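PDB 3NFT: translocator protein BipD from Burkholderia pseudomallei, which is required for invasion of epithelial cells and intracellular survival, and probably regulates secretion of effectors BipB and BipC by the type III secretion system. Local coordinates for residues 52-57 with 152-157; 83-88 with 142-147; 148-153 with 189-194; 182-187 with 226-231. All coordinates share one frame; numbering follows the deposited sequence. Where two conformers were deposited one is given.

Interaction 1. Residues 52-57 with 152-157; sequences DEFASL and QSVADV
Phe-54 is the first residue of 52-57 to reach 152-157, and it makes most of the contact. With CG anti to the backbone N (chi1 -171°), its ring is carried across to the helix opposite, where CG1 of Val-154 sits at the edge of the ring, near its plane, 3.7 Å from CE1 and 3.8 Å from CZ of Phe-54. Farther back on the ring, CD1 of Phe-54 meets CB of Ala-155 at 4.0 Å. The CA atoms of Phe-54 and Ala-155 are 6.1 Å apart, a close backbone approach consistent with the small side chain of Ala-155. This is helix-to-helix packing of the N-terminal region on the predicted coiled coil, consistent with the role of the N-terminal domain as an intramolecular chaperone. Phe-54 also stacks on Phe-151 and touches Ile-261 of helix 244-295. At Leu-57, where the helix has given way to loop, CD1 packs 3.5 Å from the carbonyl O of Ala-155, an oxygen that accepts a hydrogen bond from Ser-159 OG.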
loop_
_atom_site.group_PDB
_atom_site.type_symbol
_atom_site.label_atom_id
_atom_site.label_comp_id
_atom_site.label_asym_id
_atom_site.label_seq_id
_atom_site.Cartn_x
_atom_site.Cartn_y
_atom_site.Cartn_z
ATOM N N ASP A 52 35.423 11.557 8.568
ATOM C CA ASP A 52 36.804 11.479 9.005
ATOM C C ASP A 52 37.646 12.665 8.563
ATOM O O ASP A 52 38.489 13.144 9.315
ATOM C CB ASP A 52 37.484 10.203 8.519
ATOM C CG ASP A 52 36.978 8.931 9.214
ATOM O OD1 ASP A 52 36.273 8.988 10.244
ATOM O OD2 ASP A 52 37.202 7.873 8.645
ATOM N N GLU A 53 37.386 13.173 7.350
ATOM C CA GLU A 53 38.107 14.343 6.865
ATOM C C GLU A 53 37.807 15.552 7.730
ATOM O O GLU A 53 38.704 16.292 8.117
ATOM C CB GLU A 53 37.745 14.650 5.419
ATOM C CG GLU A 53 38.665 15.650 4.769
ATOM C CD GLU A 53 40.089 15.175 4.568
ATOM O OE1 GLU A 53 40.293 13.928 4.558
ATOM O OE2 GLU A 53 41.016 16.001 4.445
ATOM N N PHE A 54 36.527 15.735 8.032
ATOM C CA PHE A 54 36.094 16.841 8.898
ATOM C C PHE A 54 36.725 16.728 10.272
ATOM O O PHE A 54 37.217 17.694 10.862
ATOM C CB PHE A 54 34.578 16.810 8.979
ATOM C CG PHE A 54 33.954 18.013 9.657
ATOM C CD1 PHE A 54 33.488 19.084 8.889
ATOM C CD2 PHE A 54 33.784 18.046 11.028
ATOM C CE1 PHE A 54 32.877 20.162 9.488
ATOM C CE2 PHE A 54 33.190 19.155 11.628
ATOM C CZ PHE A 54 32.727 20.209 10.828
ATOM N N ALA A 55 36.694 15.528 10.821
ATOM C CA ALA A 55 37.254 15.281 12.141
ATOM C C ALA A 55 38.739 15.598 12.198
ATOM O O ALA A 55 39.252 16.059 13.238
ATOM C CB ALA A 55 37.026 13.799 12.546
ATOM N N SER A 56 39.437 15.330 11.093
ATOM C CA SER A 56 40.884 15.523 11.019
ATOM C C SER A 56 41.317 16.991 10.970
ATOM O O SER A 56 42.472 17.315 11.219
ATOM C CB SER A 56 41.457 14.763 9.826
ATOM O OG SER A 56 41.299 15.466 8.619
ATOM N N LEU A 57 40.398 17.885 10.602
ATOM C CA LEU A 57 40.747 19.288 10.532
ATOM C C LEU A 57 41.206 19.790 11.910
ATOM O O LEU A 57 40.604 19.438 12.928
ATOM C CB LEU A 57 39.565 20.083 9.969
ATOM C CG LEU A 57 39.868 21.502 9.530
ATOM C CD1 LEU A 57 39.081 21.858 8.325
ATOM C CD2 LEU A 57 39.566 22.430 10.715
ATOM N N GLN A 152 30.583 20.309 4.074
ATOM C CA GLN A 152 31.679 20.691 3.216
ATOM C C GLN A 152 32.037 22.148 3.350
ATOM O O GLN A 152 33.206 22.507 3.427
ATOM C CB GLN A 152 31.379 20.324 1.755
ATOM C CG GLN A 152 32.483 20.549 0.742
ATOM C CD GLN A 152 32.102 19.997 -0.634
ATOM O OE1 GLN A 152 30.954 19.619 -0.868
ATOM N NE2 GLN A 152 33.052 19.918 -1.535
ATOM N N SER A 153 31.018 23.006 3.389
ATOM C CA SER A 153 31.265 24.441 3.446
ATOM C C SER A 153 31.868 24.837 4.800
ATOM O O SER A 153 32.672 25.761 4.884
ATOM C CB SER A 153 29.975 25.228 3.164
ATOM O OG SER A 153 29.051 25.128 4.229
ATOM N N VAL A 154 31.513 24.102 5.862
ATOM C CA VAL A 154 32.104 24.315 7.188
ATOM C C VAL A 154 33.567 23.854 7.173
ATOM O O VAL A 154 34.450 24.542 7.622
ATOM C CB VAL A 154 31.288 23.638 8.291
ATOM C CG1 VAL A 154 31.978 23.765 9.647
ATOM C CG2 VAL A 154 29.853 24.204 8.369
ATOM N N ALA A 155 33.827 22.703 6.563
ATOM C CA ALA A 155 35.222 22.280 6.386
ATOM C C ALA A 155 36.057 23.268 5.600
ATOM O O ALA A 155 37.219 23.510 5.919
ATOM C CB ALA A 155 35.269 20.880 5.763
ATOM N N ASP A 156 35.446 23.869 4.576
ATOM C CA ASP A 156 36.099 24.829 3.711
ATOM C C ASP A 156 36.461 26.075 4.541
ATOM O O ASP A 156 37.599 26.522 4.554
ATOM C CB ASP A 156 35.135 25.185 2.575
ATOM C CG ASP A 156 35.775 25.957 1.436
ATOM O OD1 ASP A 156 36.966 26.309 1.460
ATOM O OD2 ASP A 156 35.015 26.228 0.466
ATOM N N VAL A 157 35.479 26.644 5.269
ATOM C CA VAL A 157 35.769 27.825 6.069
ATOM C C VAL A 157 36.780 27.555 7.188
ATOM O O VAL A 157 37.629 28.409 7.471
ATOM C CB VAL A 157 34.501 28.531 6.558
ATOM C CG1 VAL A 157 33.925 27.855 7.778
ATOM C CG2 VAL A 157 34.814 30.009 6.839
#

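Interaction 2. Residues 83-88 with 142-147; sequences VAVRGH and TIVEGL
The helical turns carrying Val-85 and Glu-145 run antiparallel, judging by the courses of their CA atoms, and come closest at the CA atoms of these two residues, 7.1 Å apart. The apolar half of the contact is a valine pair: CG2 of Val-85 lies 3.8 Å from CG1 of Val-144, and CG1 of Val-85 lies 4.1 Å from that same methyl. The two side chains cross at about a right angle, with one branch of Val-144 set against both branches of Val-85. Nearer the solvent, Glu-145 is bent at chi2 (71°), which turns its carboxylate back toward Arg-86. The resulting salt bridge is long, 3.9 Å from NE of Arg-86 to OE2 of Glu-145. Because that oxygen lies well out of the guanidinium plane, the attraction is one of charges alone, with no N-H directed at it; the two planar groups are turned 51° apart. The stronger partner of this carboxylate is Arg-82, one turn earlier on helix 76-103, so Glu-145 probably draws on two positive charges. Beneath the valines, Tyr-272 of helix 244-295 touches both Val-85 and Val-144, while Leu-47 of helix 41-56 covers Val-85, making this a joint of the four-helix packing.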
loop_
_atom_site.group_PDB
_atom_site.type_symbol
_atom_site.label_atom_id
_atom_site.label_comp_id
_atom_site.label_asym_id
_atom_site.label_seq_id
_atom_site.Cartn_x
_atom_site.Cartn_y
_atom_site.Cartn_z
ATOM N N VAL A 83 28.381 12.789 -4.690
ATOM C CA VAL A 83 28.228 12.036 -5.939
ATOM C C VAL A 83 27.682 10.617 -5.699
ATOM O O VAL A 83 26.764 10.137 -6.402
ATOM C CB VAL A 83 29.558 11.966 -6.703
ATOM C CG1 VAL A 83 29.468 10.949 -7.835
ATOM C CG2 VAL A 83 29.916 13.361 -7.230
ATOM N N ALA A 84 28.199 9.970 -4.662
ATOM C CA ALA A 84 27.795 8.611 -4.352
ATOM C C ALA A 84 26.349 8.567 -3.846
ATOM O O ALA A 84 25.613 7.648 -4.170
ATOM C CB ALA A 84 28.741 7.986 -3.349
ATOM N N VAL A 85 25.923 9.581 -3.083
ATOM C CA VAL A 85 24.579 9.605 -2.560
ATOM C C VAL A 85 23.599 9.775 -3.728
ATOM O O VAL A 85 22.573 9.091 -3.799
ATOM C CB VAL A 85 24.396 10.728 -1.541
ATOM C CG1 VAL A 85 22.944 10.939 -1.247
ATOM C CG2 VAL A 85 25.167 10.406 -0.226
ATOM N N ARG A 86 23.924 10.690 -4.645
ATOM C CA ARG A 86 23.127 10.886 -5.862
ATOM C C ARG A 86 23.038 9.610 -6.690
ATOM O O ARG A 86 21.957 9.201 -7.104
ATOM C CB ARG A 86 23.725 12.005 -6.727
ATOM C CG ARG A 86 23.496 13.389 -6.190
ATOM C CD ARG A 86 23.703 14.476 -7.288
ATOM N NE ARG A 86 24.675 15.500 -6.877
ATOM C CZ ARG A 86 25.986 15.466 -7.133
ATOM N NH1 ARG A 86 26.520 14.458 -7.816
ATOM N NH2 ARG A 86 26.773 16.462 -6.718
ATOM N N GLY A 87 24.170 8.945 -6.884
ATOM C CA GLY A 87 24.205 7.759 -7.699
ATOM C C GLY A 87 23.410 6.629 -7.097
ATOM O O GLY A 87 22.735 5.876 -7.794
ATOM N N HIS A 88 23.500 6.498 -5.774
ATOM C CA HIS A 88 22.770 5.452 -5.066
ATOM C C HIS A 88 21.260 5.657 -5.203
ATOM O O HIS A 88 20.513 4.713 -5.411
ATOM C CB HIS A 88 23.141 5.439 -3.593
ATOM C CG HIS A 88 22.667 4.219 -2.880
ATOM N ND1 HIS A 88 21.804 4.246 -1.803
ATOM C CD2 HIS A 88 22.923 2.915 -3.129
ATOM C CE1 HIS A 88 21.566 3.000 -1.414
ATOM N NE2 HIS A 88 22.240 2.180 -2.200
ATOM N N THR A 142 18.003 14.303 -1.235
ATOM C CA THR A 142 18.045 15.763 -1.228
ATOM C C THR A 142 18.571 16.267 0.112
ATOM O O THR A 142 19.406 17.158 0.174
ATOM C CB THR A 142 16.645 16.336 -1.463
ATOM O OG1 THR A 142 16.161 15.876 -2.726
ATOM C CG2 THR A 142 16.713 17.854 -1.460
ATOM N N ILE A 143 18.076 15.683 1.201
ATOM C CA ILE A 143 18.497 16.106 2.532
ATOM C C ILE A 143 19.974 15.811 2.758
ATOM O O ILE A 143 20.728 16.656 3.232
ATOM C CB ILE A 143 17.685 15.395 3.617
ATOM C CG1 ILE A 143 16.212 15.773 3.507
ATOM C CG2 ILE A 143 18.227 15.696 5.022
ATOM C CD1 ILE A 143 15.309 14.850 4.260
ATOM N N VAL A 144 20.395 14.588 2.429
ATOM C CA VAL A 144 21.807 14.256 2.619
ATOM C C VAL A 144 22.744 15.067 1.725
ATOM O O VAL A 144 23.796 15.483 2.194
ATOM C CB VAL A 144 22.038 12.746 2.512
ATOM C CG1 VAL A 144 23.535 12.434 2.526
ATOM C CG2 VAL A 144 21.314 12.072 3.670
ATOM N N GLU A 145 22.360 15.321 0.468
ATOM C CA GLU A 145 23.131 16.213 -0.430
ATOM C C GLU A 145 23.311 17.583 0.196
ATOM O O GLU A 145 24.410 18.103 0.255
ATOM C CB GLU A 145 22.416 16.413 -1.778
ATOM C CG GLU A 145 22.823 17.698 -2.615
ATOM C CD GLU A 145 24.197 17.616 -3.212
ATOM O OE1 GLU A 145 24.656 18.607 -3.831
ATOM O OE2 GLU A 145 24.819 16.546 -3.080
ATOM N N GLY A 146 22.220 18.152 0.673
ATOM C CA GLY A 146 22.275 19.503 1.236
ATOM C C GLY A 146 23.078 19.568 2.515
ATOM O O GLY A 146 23.896 20.470 2.732
ATOM N N LEU A 147 22.846 18.614 3.399
ATOM C CA LEU A 147 23.588 18.600 4.646
ATOM C C LEU A 147 25.077 18.344 4.394
ATOM O O LEU A 147 25.920 18.875 5.101
ATOM C CB LEU A 147 22.985 17.619 5.638
ATOM C CG LEU A 147 21.877 18.195 6.550
ATOM C CD1 LEU A 147 22.417 19.150 7.599
ATOM C CD2 LEU A 147 20.766 18.907 5.760
#

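Interaction 3. Residues 148-153 with 189-194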
loop_
_atom_site.group_PDB
_atom_site.type_symbol
_atom_site.label_atom_id
_atom_site.label_comp_id
_atom_site.label_asym_id
_atom_site.label_seq_id
_atom_site.Cartn_x
_atom_site.Cartn_y
_atom_site.Cartn_z
ATOM N N THR A 148 25.394 17.533 3.392
ATOM C CA THR A 148 26.795 17.282 3.100
ATOM C C THR A 148 27.444 18.517 2.474
ATOM O O THR A 148 28.603 18.817 2.728
ATOM C CB THR A 148 26.984 16.027 2.220
ATOM O OG1 THR A 148 26.384 14.899 2.891
ATOM C CG2 THR A 148 28.468 15.753 1.962
ATOM N N LYS A 149 26.691 19.247 1.650
ATOM C CA LYS A 149 27.201 20.515 1.161
ATOM C C LYS A 149 27.489 21.505 2.285
ATOM O O LYS A 149 28.520 22.196 2.299
ATOM C CB LYS A 149 26.209 21.107 0.165
ATOM C CG LYS A 149 26.615 22.448 -0.327
ATOM C CD LYS A 149 27.857 22.465 -1.180
ATOM C CE LYS A 149 27.893 23.768 -1.996
ATOM N NZ LYS A 149 29.228 24.073 -2.524
ATOM N N TYR A 150 26.568 21.600 3.235
ATOM C CA TYR A 150 26.791 22.382 4.449
ATOM C C TYR A 150 28.056 21.967 5.181
ATOM O O TYR A 150 28.899 22.776 5.534
ATOM C CB TYR A 150 25.592 22.238 5.354
ATOM C CG TYR A 150 25.782 22.527 6.835
ATOM C CD1 TYR A 150 26.160 23.790 7.301
ATOM C CD2 TYR A 150 25.511 21.562 7.779
ATOM C CE1 TYR A 150 26.274 24.044 8.640
ATOM C CE2 TYR A 150 25.630 21.808 9.135
ATOM C CZ TYR A 150 26.014 23.059 9.570
ATOM O OH TYR A 150 26.101 23.313 10.915
ATOM N N PHE A 151 28.168 20.655 5.384
ATOM C CA PHE A 151 29.289 20.051 6.116
ATOM C C PHE A 151 30.594 20.414 5.412
ATOM O O PHE A 151 31.553 20.798 6.058
ATOM C CB PHE A 151 29.037 18.542 6.161
ATOM C CG PHE A 151 29.864 17.756 7.151
ATOM C CD1 PHE A 151 30.046 18.172 8.459
ATOM C CD2 PHE A 151 30.362 16.501 6.764
ATOM C CE1 PHE A 151 30.738 17.387 9.382
ATOM C CE2 PHE A 151 31.029 15.707 7.679
ATOM C CZ PHE A 151 31.227 16.147 8.977
ATOM N N GLN A 152 30.583 20.309 4.074
ATOM C CA GLN A 152 31.679 20.691 3.216
ATOM C C GLN A 152 32.037 22.148 3.350
ATOM O O GLN A 152 33.206 22.507 3.427
ATOM C CB GLN A 152 31.379 20.324 1.755
ATOM C CG GLN A 152 32.483 20.549 0.742
ATOM C CD GLN A 152 32.102 19.997 -0.634
ATOM O OE1 GLN A 152 30.954 19.619 -0.868
ATOM N NE2 GLN A 152 33.052 19.918 -1.535
ATOM N N SER A 153 31.018 23.006 3.389
ATOM C CA SER A 153 31.265 24.441 3.446
ATOM C C SER A 153 31.868 24.837 4.800
ATOM O O SER A 153 32.672 25.761 4.884
ATOM C CB SER A 153 29.975 25.228 3.164
ATOM O OG SER A 153 29.051 25.128 4.229
ATOM N N ASP A 189 25.281 32.872 5.283
ATOM C CA ASP A 189 24.471 33.528 4.256
ATOM C C ASP A 189 24.122 32.658 3.079
ATOM O O ASP A 189 23.192 32.956 2.339
ATOM C CB ASP A 189 25.173 34.784 3.725
ATOM C CG ASP A 189 25.183 35.909 4.732
ATOM O OD1 ASP A 189 25.960 36.845 4.530
ATOM O OD2 ASP A 189 24.456 35.837 5.743
ATOM N N HIS A 190 24.850 31.563 2.883
ATOM C CA HIS A 190 24.617 30.735 1.718
ATOM C C HIS A 190 24.298 29.294 2.053
ATOM O O HIS A 190 24.467 28.396 1.220
ATOM C CB HIS A 190 25.803 30.861 0.777
ATOM C CG HIS A 190 26.010 32.262 0.283
ATOM N ND1 HIS A 190 25.306 32.785 -0.783
ATOM C CD2 HIS A 190 26.828 33.249 0.714
ATOM C CE1 HIS A 190 25.690 34.034 -0.990
ATOM N NE2 HIS A 190 26.613 34.340 -0.099
ATOM N N LEU A 191 23.759 29.074 3.245
ATOM C CA LEU A 191 23.374 27.724 3.628
ATOM C C LEU A 191 22.376 27.133 2.628
ATOM O O LEU A 191 21.431 27.808 2.189
ATOM C CB LEU A 191 22.794 27.686 5.042
ATOM C CG LEU A 191 23.815 27.949 6.151
ATOM C CD1 LEU A 191 23.109 28.153 7.495
ATOM C CD2 LEU A 191 24.864 26.817 6.228
ATOM N N PRO A 192 22.580 25.868 2.233
ATOM C CA PRO A 192 21.667 25.193 1.315
ATOM C C PRO A 192 20.275 25.064 1.892
ATOM O O PRO A 192 20.116 24.928 3.091
ATOM C CB PRO A 192 22.275 23.788 1.171
ATOM C CG PRO A 192 23.499 23.800 1.852
ATOM C CD PRO A 192 23.633 24.981 2.728
ATOM N N THR A 193 19.268 25.135 1.044
ATOM C CA THR A 193 17.916 24.790 1.449
ATOM C C THR A 193 17.470 23.605 0.612
ATOM O O THR A 193 18.002 23.358 -0.471
ATOM C CB THR A 193 16.961 25.973 1.274
ATOM O OG1 THR A 193 16.839 26.258 -0.116
ATOM C CG2 THR A 193 17.483 27.174 2.006
ATOM N N MET A 194 16.525 22.841 1.136
ATOM C CA MET A 194 16.087 21.632 0.486
ATOM C C MET A 194 14.569 21.623 0.475
ATOM O O MET A 194 13.940 22.145 1.380
ATOM C CB MET A 194 16.627 20.433 1.256
ATOM C CG MET A 194 18.168 20.307 1.236
ATOM S SD MET A 194 18.872 19.892 2.851
ATOM C CE MET A 194 18.917 21.502 3.608
#
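The Tyr-150 ring receives Leu-191 obliquely along one side: CD2 of the leucine is 3.5 Å from CD1 of the tyrosine and 3.9 Å from CE1. The two side chains lie side by side and point the same way, and the methyl meets the ring at an oblique approach near those two carbons. The other ring, that of Pro-192, is set against the helix itself. Its CG is 4.0 Å from the backbone N of Tyr-150, and the same CG of Pro-192 is also 4.0 Å from CG of Lys-149, while CD of Pro-192 reaches CB of Tyr-150 at 4.3 Å. Lys-149 takes part through its aliphatic root, for a bend at chi2 (67°) leads the rest of the chain away from the proline. No hydrogen bond crosses between the segments. The contact seats the link from helix 177-189 to strand 193-195 on the predicted coiled-coil helix 121-160. Strand 193-195 pairs with 220-223 through Met-194 and Val-221. From that second strand Ile-223 touches both Tyr-150 and Pro-192, while Ile-261 of helix 244-295 also packs on the tyrosine.

Interaction 4. Residues 182-187 with 226-231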
loop_
_atom_site.group_PDB
_atom_site.type_symbol
_atom_site.label_atom_id
_atom_site.label_comp_id
_atom_site.label_asym_id
_atom_site.label_seq_id
_atom_site.Cartn_x
_atom_site.Cartn_y
_atom_site.Cartn_z
ATOM N N ALA A 182 33.938 37.300 8.868
ATOM C CA ALA A 182 33.392 37.519 7.543
ATOM C C ALA A 182 33.298 36.202 6.748
ATOM O O ALA A 182 32.318 35.962 6.016
ATOM C CB ALA A 182 34.221 38.593 6.763
ATOM N N LEU A 183 34.333 35.372 6.860
ATOM C CA LEU A 183 34.307 34.057 6.212
ATOM C C LEU A 183 33.146 33.207 6.729
ATOM O O LEU A 183 32.421 32.589 5.954
ATOM C CB LEU A 183 35.650 33.329 6.412
ATOM C CG LEU A 183 36.859 33.862 5.675
ATOM C CD1 LEU A 183 38.136 33.158 6.181
ATOM C CD2 LEU A 183 36.711 33.626 4.182
ATOM N N ILE A 184 32.971 33.173 8.048
ATOM C CA ILE A 184 31.892 32.413 8.648
ATOM C C ILE A 184 30.537 32.959 8.235
ATOM O O ILE A 184 29.618 32.208 7.948
ATOM C CB ILE A 184 32.043 32.282 10.174
ATOM C CG1 ILE A 184 33.334 31.498 10.510
ATOM C CG2 ILE A 184 30.820 31.577 10.798
ATOM C CD1 ILE A 184 33.750 31.509 11.926
ATOM N N GLN A 185 30.384 34.280 8.233
ATOM C CA GLN A 185 29.127 34.842 7.834
ATOM C C GLN A 185 28.769 34.490 6.396
ATOM O O GLN A 185 27.591 34.274 6.065
ATOM C CB GLN A 185 29.174 36.359 8.048
ATOM C CG GLN A 185 27.795 37.022 7.900
ATOM C CD GLN A 185 26.821 36.591 8.981
ATOM O OE1 GLN A 185 27.132 36.669 10.177
ATOM N NE2 GLN A 185 25.636 36.103 8.567
ATOM N N GLN A 186 29.780 34.396 5.533
ATOM C CA GLN A 186 29.581 33.976 4.134
ATOM C C GLN A 186 28.955 32.579 4.056
ATOM O O GLN A 186 28.074 32.310 3.262
ATOM C CB GLN A 186 30.907 34.057 3.419
ATOM C CG GLN A 186 30.914 33.908 1.953
ATOM C CD GLN A 186 32.265 34.320 1.350
ATOM O OE1 GLN A 186 33.339 33.828 1.750
ATOM N NE2 GLN A 186 32.215 35.236 0.379
ATOM N N VAL A 187 29.398 31.683 4.924
ATOM C CA VAL A 187 28.768 30.385 5.013
ATOM C C VAL A 187 27.320 30.478 5.490
ATOM O O VAL A 187 26.436 29.872 4.935
ATOM C CB VAL A 187 29.589 29.440 5.923
ATOM C CG1 VAL A 187 28.857 28.093 6.098
ATOM C CG2 VAL A 187 31.002 29.282 5.331
ATOM N N ASP A 226 22.906 27.870 14.276
ATOM C CA ASP A 226 23.271 28.191 15.653
ATOM C C ASP A 226 24.751 27.903 15.969
ATOM O O ASP A 226 25.426 28.713 16.595
ATOM C CB ASP A 226 22.357 27.519 16.697
ATOM C CG ASP A 226 22.316 25.979 16.614
ATOM O OD1 ASP A 226 21.838 25.396 17.604
ATOM O OD2 ASP A 226 22.657 25.364 15.586
ATOM N N LYS A 227 25.284 26.781 15.490
ATOM C CA LYS A 227 26.686 26.476 15.805
ATOM C C LYS A 227 27.627 27.437 15.066
ATOM O O LYS A 227 28.630 27.869 15.614
ATOM C CB LYS A 227 27.021 25.007 15.478
ATOM C CG LYS A 227 26.376 24.033 16.444
ATOM C CD LYS A 227 25.216 23.258 15.891
ATOM C CE LYS A 227 24.466 22.489 16.983
ATOM N NZ LYS A 227 23.419 21.515 16.514
ATOM N N LEU A 228 27.306 27.760 13.813
ATOM C CA LEU A 228 28.116 28.720 13.071
ATOM C C LEU A 228 28.094 30.098 13.726
ATOM O O LEU A 228 29.099 30.783 13.752
ATOM C CB LEU A 228 27.643 28.815 11.626
ATOM C CG LEU A 228 27.956 27.610 10.728
ATOM C CD1 LEU A 228 27.202 27.713 9.403
ATOM C CD2 LEU A 228 29.465 27.460 10.567
ATOM N N ILE A 229 26.922 30.502 14.214
ATOM C CA ILE A 229 26.786 31.766 14.965
ATOM C C ILE A 229 27.651 31.769 16.224
ATOM O O ILE A 229 28.361 32.731 16.499
ATOM C CB ILE A 229 25.320 32.007 15.299
ATOM C CG1 ILE A 229 24.574 32.357 14.011
ATOM C CG2 ILE A 229 25.215 33.105 16.392
ATOM C CD1 ILE A 229 23.036 32.432 14.157
ATOM N N LYS A 230 27.646 30.667 16.954
ATOM C CA LYS A 230 28.458 30.552 18.168
ATOM C C LYS A 230 29.939 30.631 17.809
ATOM O O LYS A 230 30.714 31.294 18.484
ATOM C CB LYS A 230 28.120 29.290 18.985
ATOM C CG LYS A 230 26.813 29.415 19.740
ATOM C CD LYS A 230 26.386 28.146 20.398
ATOM C CE LYS A 230 24.978 28.284 20.999
ATOM N NZ LYS A 230 24.790 29.549 21.755
ATOM N N MET A 231 30.333 29.967 16.714
ATOM C CA MET A 231 31.714 30.065 16.223
ATOM C C MET A 231 32.071 31.511 15.849
ATOM O O MET A 231 33.083 32.049 16.277
ATOM C CB MET A 231 31.889 29.154 15.010
ATOM C CG MET A 231 31.958 27.681 15.310
ATOM S SD MET A 231 31.981 26.796 13.730
ATOM C CE MET A 231 32.949 25.379 14.111
#
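Ile-184 and Val-187 project from one helix toward Leu-228 and Met-231 on the other, and the short axes pass 9.8 Å apart at an angle of 169°, nearly antiparallel. Ile-184 is the bump that fills the hollow one turn long between Leu-228 and Met-231. With chi1 -63°, measured to CG1, CG1 stands beside the backbone N and CG2 anti to it, and CG2 of Ile-184 presses on the leucine backbone 3.5 Å from the carbonyl O of Leu-228. The longer branch, extended at chi2 (169°), brings CD1 of Ile-184 to 4.3 Å from CB of Met-231. The methionine contributes only its root, because its thioether end leads away. In return, Leu-228 projects toward the other helix, where its CD1 packs 3.7 Å from CG1 of Val-187 and the side chains cross at about a right angle. The side-chain interlock is aliphatic; no hydrogen bond crosses, and the closest approach is to a backbone carbonyl O. These helices belong to the mixed helix-and-strand region inserted between the long helices 121-160 and 244-295. Helix 121-160 lies against the pair, with Ser-153 and Val-157 on Val-187 and Tyr-150 on Leu-228. Lys-227 bridges to Asp-264 of helix 244-295, and the loop residue Leu-235 packs on Ile-184.

How the interactions relate
Helix 121-160 carries one side of interactions 1, 2 and 3, in the order 2, 3, 1 along the helix, facing helix 76-103, the loop into strand 193-195, and helix 41-56. Interaction 4 does not use it but rests on it, with Val-157 CG2 3.5 Å from Leu-183 CB. Interactions 1 and 4 are buried and apolar, one centred on an aromatic ring and the other on aliphatic branches. Interactions 2 and 3 are partly buried; interaction 2 adds a loose charge pair, interaction 3 a proline and a lysine root. Interactions 1 and 3 share Gln-152 and Ser-153, whereas interactions 2 and 4 stand about 24 Å apart between centres.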